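FACT complex subunit (Chaetomium thermophilum var. thermophilum, PDB 4KHB) forms, through its Spt16D domain, a heterodimer with Pob3N within the histone chaperone FACT, which probably reorganises nucleosomes during transcription, replication and DNA repair. Local coordinates at the interface of chains A and B. Numbering follows the deposited sequence. Chains: chain A, Uncharacterized protein SPT16D; chain B, Uncharacterized protein POB3N.

Contact 1: the interface of chains A and B. Residues chain A 26-27, 99-100, 105-106; chain B 175-176.
B:Asp176 reaches across to A:Ile27, A:Arg105 and A:Tyr106, and the site illustrates how one carboxylate can tie the start of helix 103-121 to the loop residue A:Ile27 in the Spt16D–Pob3N heterodimer. The charged part is a salt bridge: NH2 of the A:Arg105 guanidinium lies 2.7 Å from carboxylate oxygen OD1 of B:Asp176, on the syn side but well out of the carboxylate plane, while the weaker contacts of NH1 spread over both oxygens. The arginine arrives from the opposite direction to the aspartate, its chain bent at chi3 (59°), which turns the edge of the guanidinium towards the carboxylate.

Neutral donors add to the polar contacts. The phenol OH of A:Tyr106 gives a hydrogen bond to OD1 of B:Asp176 at 2.6 Å, on the anti side and likewise well out of plane, but from the opposite face to NH2, so the two donors straddle that oxygen. OD2 of B:Asp176 takes the backbone N–H of A:Ile27 at 2.8 Å from N, nearly along its C–O axis and almost straight (168° at H). Bonds at both oxygens should restrict the rotation of the carboxylate, and the cationic arginine would be expected to favour its ionised form.

Apolar packing is slight. The A:Ile27 side chain crosses that of the aspartate at about a right angle. CG1 of A:Ile27 rests 3.7 Å from CG of B:Asp176, the carboxylate carbon.

Contact 2: the interface of chains A and B. Residues chain A 89-91; chain B 112-113, 184-186.
A:His91 of Spt16D inserts its imidazole between B:Lys112 and B:Ile185 of Pob3N, a worked example of a flat side chain packed on both faces where two PH-like domains join. The residue begins strand 91-100, and its two flanks come from separate segments of the partner: strand 112-115 and the loop that follows strand 177-184.

The tight part is the ring itself. CD of B:Lys112 sits over the centre of one face, 4.0 Å from the centroid of the A:His91 ring. Methyl CG2 of B:Ile185 lies over the opposite face, 3.7 Å from the A:His91 centroid; both are CH-pi contacts. With CG1 beside the backbone N (chi1 -53°), the CG2 methyl is the isoleucine branch turned to the ring. Along the CD2 side of the imidazole, CD of B:Pro186 packs 3.8 Å from A:His91 CD2. A hydrogen bond from the backbone N of B:Ala113 to ND1 of A:His91, over 3.0 Å, should also limit the ring's rotation. This bond is nearly straight at the hydrogen (165°), although the donor is tilted 30° out of the ring plane. This donor direction would fit an ND1 without a proton, with any ring proton on NE2, and NZ of B:Lys112, 5.7 Å from A:His91 NE2, might also disfavour a charged ring.

Looser contacts lie towards A:Ser89. The B:Lys112 chain, bent at chi2 and chi4, carries CE to 3.6 Å from the A:Ser89 carbonyl O, while its NZ stays 4.0 Å from the hydroxyl OG of A:Ser89. A:Ala90 likewise offers its carbonyl O to the B:Pro186 ring by van der Waals contact.

Contact 1: the interface of chains A and B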
loop_
_atom_site.group_PDB
_atom_site.type_symbol
_atom_site.label_atom_id
_atom_site.label_comp_id
_atom_site.label_asym_id
_atom_site.label_seq_id
_atom_site.Cartn_x
_atom_site.Cartn_y
_atom_site.Cartn_z
ATOM N N GLY A 26 -4.661 5.505 -8.620
ATOM C CA GLY A 26 -3.913 6.706 -8.936
ATOM C C GLY A 26 -3.865 7.657 -7.760
ATOM O O GLY A 26 -4.604 7.499 -6.787
ATOM N N ILE A 27 -2.981 8.646 -7.848
ATOM C CA ILE A 27 -2.881 9.687 -6.834
ATOM C C ILE A 27 -4.152 10.537 -6.822
ATOM O O ILE A 27 -4.596 11.017 -7.868
ATOM C CB ILE A 27 -1.649 10.586 -7.080
ATOM C CG1 ILE A 27 -0.357 9.772 -6.942
ATOM C CG2 ILE A 27 -1.633 11.751 -6.110
ATOM C CD1 ILE A 27 0.907 10.560 -7.250
ATOM N N ARG A 99 6.695 8.105 -10.286
ATOM C CA ARG A 99 7.058 8.514 -11.635
ATOM C C ARG A 99 5.886 8.294 -12.585
ATOM O O ARG A 99 5.111 7.345 -12.423
ATOM C CB ARG A 99 8.313 7.782 -12.131
ATOM C CG ARG A 99 8.068 6.352 -12.583
ATOM C CD ARG A 99 9.275 5.787 -13.312
ATOM N NE ARG A 99 8.928 4.577 -14.050
ATOM C CZ ARG A 99 9.768 3.914 -14.836
ATOM N NH1 ARG A 99 11.015 4.339 -14.990
ATOM N NH2 ARG A 99 9.360 2.828 -15.474
ATOM N N SER A 100 5.748 9.185 -13.561
ATOM C CA SER A 100 4.731 9.034 -14.596
ATOM C C SER A 100 5.140 9.764 -15.868
ATOM O O SER A 100 6.110 10.526 -15.875
ATOM C CB SER A 100 3.378 9.551 -14.101
ATOM O OG SER A 100 2.425 9.571 -15.148
ATOM N N ARG A 105 0.066 16.619 -15.424
ATOM C CA ARG A 105 -0.706 16.155 -14.277
ATOM C C ARG A 105 0.094 16.303 -12.987
ATOM O O ARG A 105 -0.434 16.757 -11.975
ATOM C CB ARG A 105 -1.158 14.703 -14.467
ATOM C CG ARG A 105 -2.171 14.228 -13.429
ATOM C CD ARG A 105 -2.837 12.924 -13.844
ATOM N NE ARG A 105 -1.863 11.856 -14.049
ATOM C CZ ARG A 105 -1.484 10.998 -13.108
ATOM N NH1 ARG A 105 -1.996 11.077 -11.889
ATOM N NH2 ARG A 105 -0.587 10.061 -13.387
ATOM N N TYR A 106 1.373 15.933 -13.030
ATOM C CA TYR A 106 2.230 16.024 -11.850
ATOM C C TYR A 106 2.517 17.474 -11.474
ATOM O O TYR A 106 2.725 17.791 -10.301
ATOM C CB TYR A 106 3.536 15.244 -12.051
ATOM C CG TYR A 106 3.434 13.771 -11.708
ATOM C CD1 TYR A 106 2.210 13.194 -11.393
ATOM C CD2 TYR A 106 4.566 12.965 -11.673
ATOM C CE1 TYR A 106 2.111 11.856 -11.072
ATOM C CE2 TYR A 106 4.477 11.621 -11.350
ATOM C CZ TYR A 106 3.246 11.075 -11.050
ATOM O OH TYR A 106 3.137 9.741 -10.729
ATOM N N ARG B 175 -0.733 3.746 -12.633
ATOM C CA ARG B 175 -0.293 4.779 -13.560
ATOM C C ARG B 175 0.768 5.617 -12.879
ATOM O O ARG B 175 1.645 6.197 -13.524
ATOM C CB ARG B 175 -1.457 5.695 -13.909
ATOM C CG ARG B 175 -1.242 6.560 -15.130
ATOM C CD ARG B 175 -2.568 6.946 -15.742
ATOM N NE ARG B 175 -2.528 8.327 -16.216
ATOM C CZ ARG B 175 -3.426 8.872 -17.027
ATOM N NH1 ARG B 175 -4.455 8.158 -17.457
ATOM N NH2 ARG B 175 -3.305 10.140 -17.394
ATOM N N ASP B 176 0.665 5.684 -11.557
ATOM C CA ASP B 176 1.641 6.389 -10.751
ATOM C C ASP B 176 2.551 5.355 -10.118
ATOM O O ASP B 176 2.202 4.740 -9.108
ATOM C CB ASP B 176 0.936 7.227 -9.681
ATOM C CG ASP B 176 0.083 8.333 -10.273
ATOM O OD1 ASP B 176 0.599 9.097 -11.115
ATOM O OD2 ASP B 176 -1.104 8.437 -9.894
#

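Contact 2: the interface of chains A and B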
loop_
_atom_site.group_PDB
_atom_site.type_symbol
_atom_site.label_atom_id
_atom_site.label_comp_id
_atom_site.label_asym_id
_atom_site.label_seq_id
_atom_site.Cartn_x
_atom_site.Cartn_y
_atom_site.Cartn_z
ATOM N N SER A 89 9.930 7.407 20.329
ATOM C CA SER A 89 10.628 6.360 19.594
ATOM C C SER A 89 9.949 6.075 18.263
ATOM O O SER A 89 10.218 5.054 17.629
ATOM C CB SER A 89 10.689 5.078 20.424
ATOM O OG SER A 89 9.401 4.504 20.563
ATOM N N ALA A 90 9.076 6.981 17.840
ATOM C CA ALA A 90 8.289 6.768 16.629
ATOM C C ALA A 90 9.135 6.726 15.363
ATOM O O ALA A 90 10.092 7.488 15.210
ATOM C CB ALA A 90 7.212 7.833 16.504
ATOM N N HIS A 91 8.770 5.831 14.454
ATOM C CA HIS A 91 9.353 5.817 13.123
ATOM C C HIS A 91 8.501 6.726 12.248
ATOM O O HIS A 91 7.294 6.835 12.461
ATOM C CB HIS A 91 9.368 4.392 12.560
ATOM C CG HIS A 91 10.078 3.399 13.429
ATOM N ND1 HIS A 91 10.161 2.060 13.113
ATOM C CD2 HIS A 91 10.752 3.549 14.596
ATOM C CE1 HIS A 91 10.844 1.427 14.051
ATOM N NE2 HIS A 91 11.215 2.309 14.962
ATOM N N LYS B 112 5.347 2.670 13.495
ATOM C CA LYS B 112 6.367 1.628 13.546
ATOM C C LYS B 112 6.539 0.936 12.195
ATOM O O LYS B 112 5.576 0.420 11.623
ATOM C CB LYS B 112 6.002 0.596 14.615
ATOM C CG LYS B 112 6.194 1.080 16.043
ATOM C CD LYS B 112 7.659 1.292 16.380
ATOM C CE LYS B 112 7.824 2.324 17.488
ATOM N NZ LYS B 112 6.865 2.108 18.605
ATOM N N ALA B 113 7.767 0.925 11.689
ATOM C CA ALA B 113 8.088 0.146 10.499
ATOM C C ALA B 113 8.617 -1.209 10.946
ATOM O O ALA B 113 9.702 -1.299 11.527
ATOM C CB ALA B 113 9.115 0.865 9.650
ATOM N N TYR B 184 12.404 7.335 8.475
ATOM C CA TYR B 184 13.259 7.763 9.569
ATOM C C TYR B 184 13.070 6.793 10.722
ATOM O O TYR B 184 12.001 6.744 11.334
ATOM C CB TYR B 184 12.929 9.192 10.003
ATOM C CG TYR B 184 13.652 9.610 11.259
ATOM C CD1 TYR B 184 15.005 9.918 11.229
ATOM C CD2 TYR B 184 12.980 9.724 12.469
ATOM C CE1 TYR B 184 15.674 10.299 12.369
ATOM C CE2 TYR B 184 13.640 10.111 13.615
ATOM C CZ TYR B 184 14.988 10.397 13.558
ATOM O OH TYR B 184 15.656 10.783 14.695
ATOM N N ILE B 185 14.117 6.026 11.012
ATOM C CA ILE B 185 14.073 5.010 12.056
ATOM C C ILE B 185 15.222 5.218 13.033
ATOM O O ILE B 185 16.365 4.871 12.732
ATOM C CB ILE B 185 14.170 3.587 11.462
ATOM C CG1 ILE B 185 13.105 3.373 10.377
ATOM C CG2 ILE B 185 14.041 2.534 12.556
ATOM C CD1 ILE B 185 13.141 2.001 9.724
ATOM N N PRO B 186 14.917 5.768 14.219
ATOM C CA PRO B 186 15.966 6.018 15.218
ATOM C C PRO B 186 16.613 4.732 15.729
ATOM O O PRO B 186 16.003 3.665 15.668
ATOM C CB PRO B 186 15.228 6.737 16.360
ATOM C CG PRO B 186 13.788 6.800 15.990
ATOM C CD PRO B 186 13.560 6.070 14.708
#

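Contacts 1 and 2 lie about 28 Å apart, measured between the centres of their C-alpha atoms, yet the same strands join them. Strand 91-100 of chain A begins in contact 2 and ends in contact 1; in chain B, strand 177-184 starts just after the residues of contact 1 and ends in contact 2. The two domains are thus held at both ends of two strands that run in opposite senses between the contacts, one by charge and polar bonds, the other mainly by packing around a ring. Such complementary anchors would be expected to fix the relative orientation of Spt16D and Pob3N within FACT.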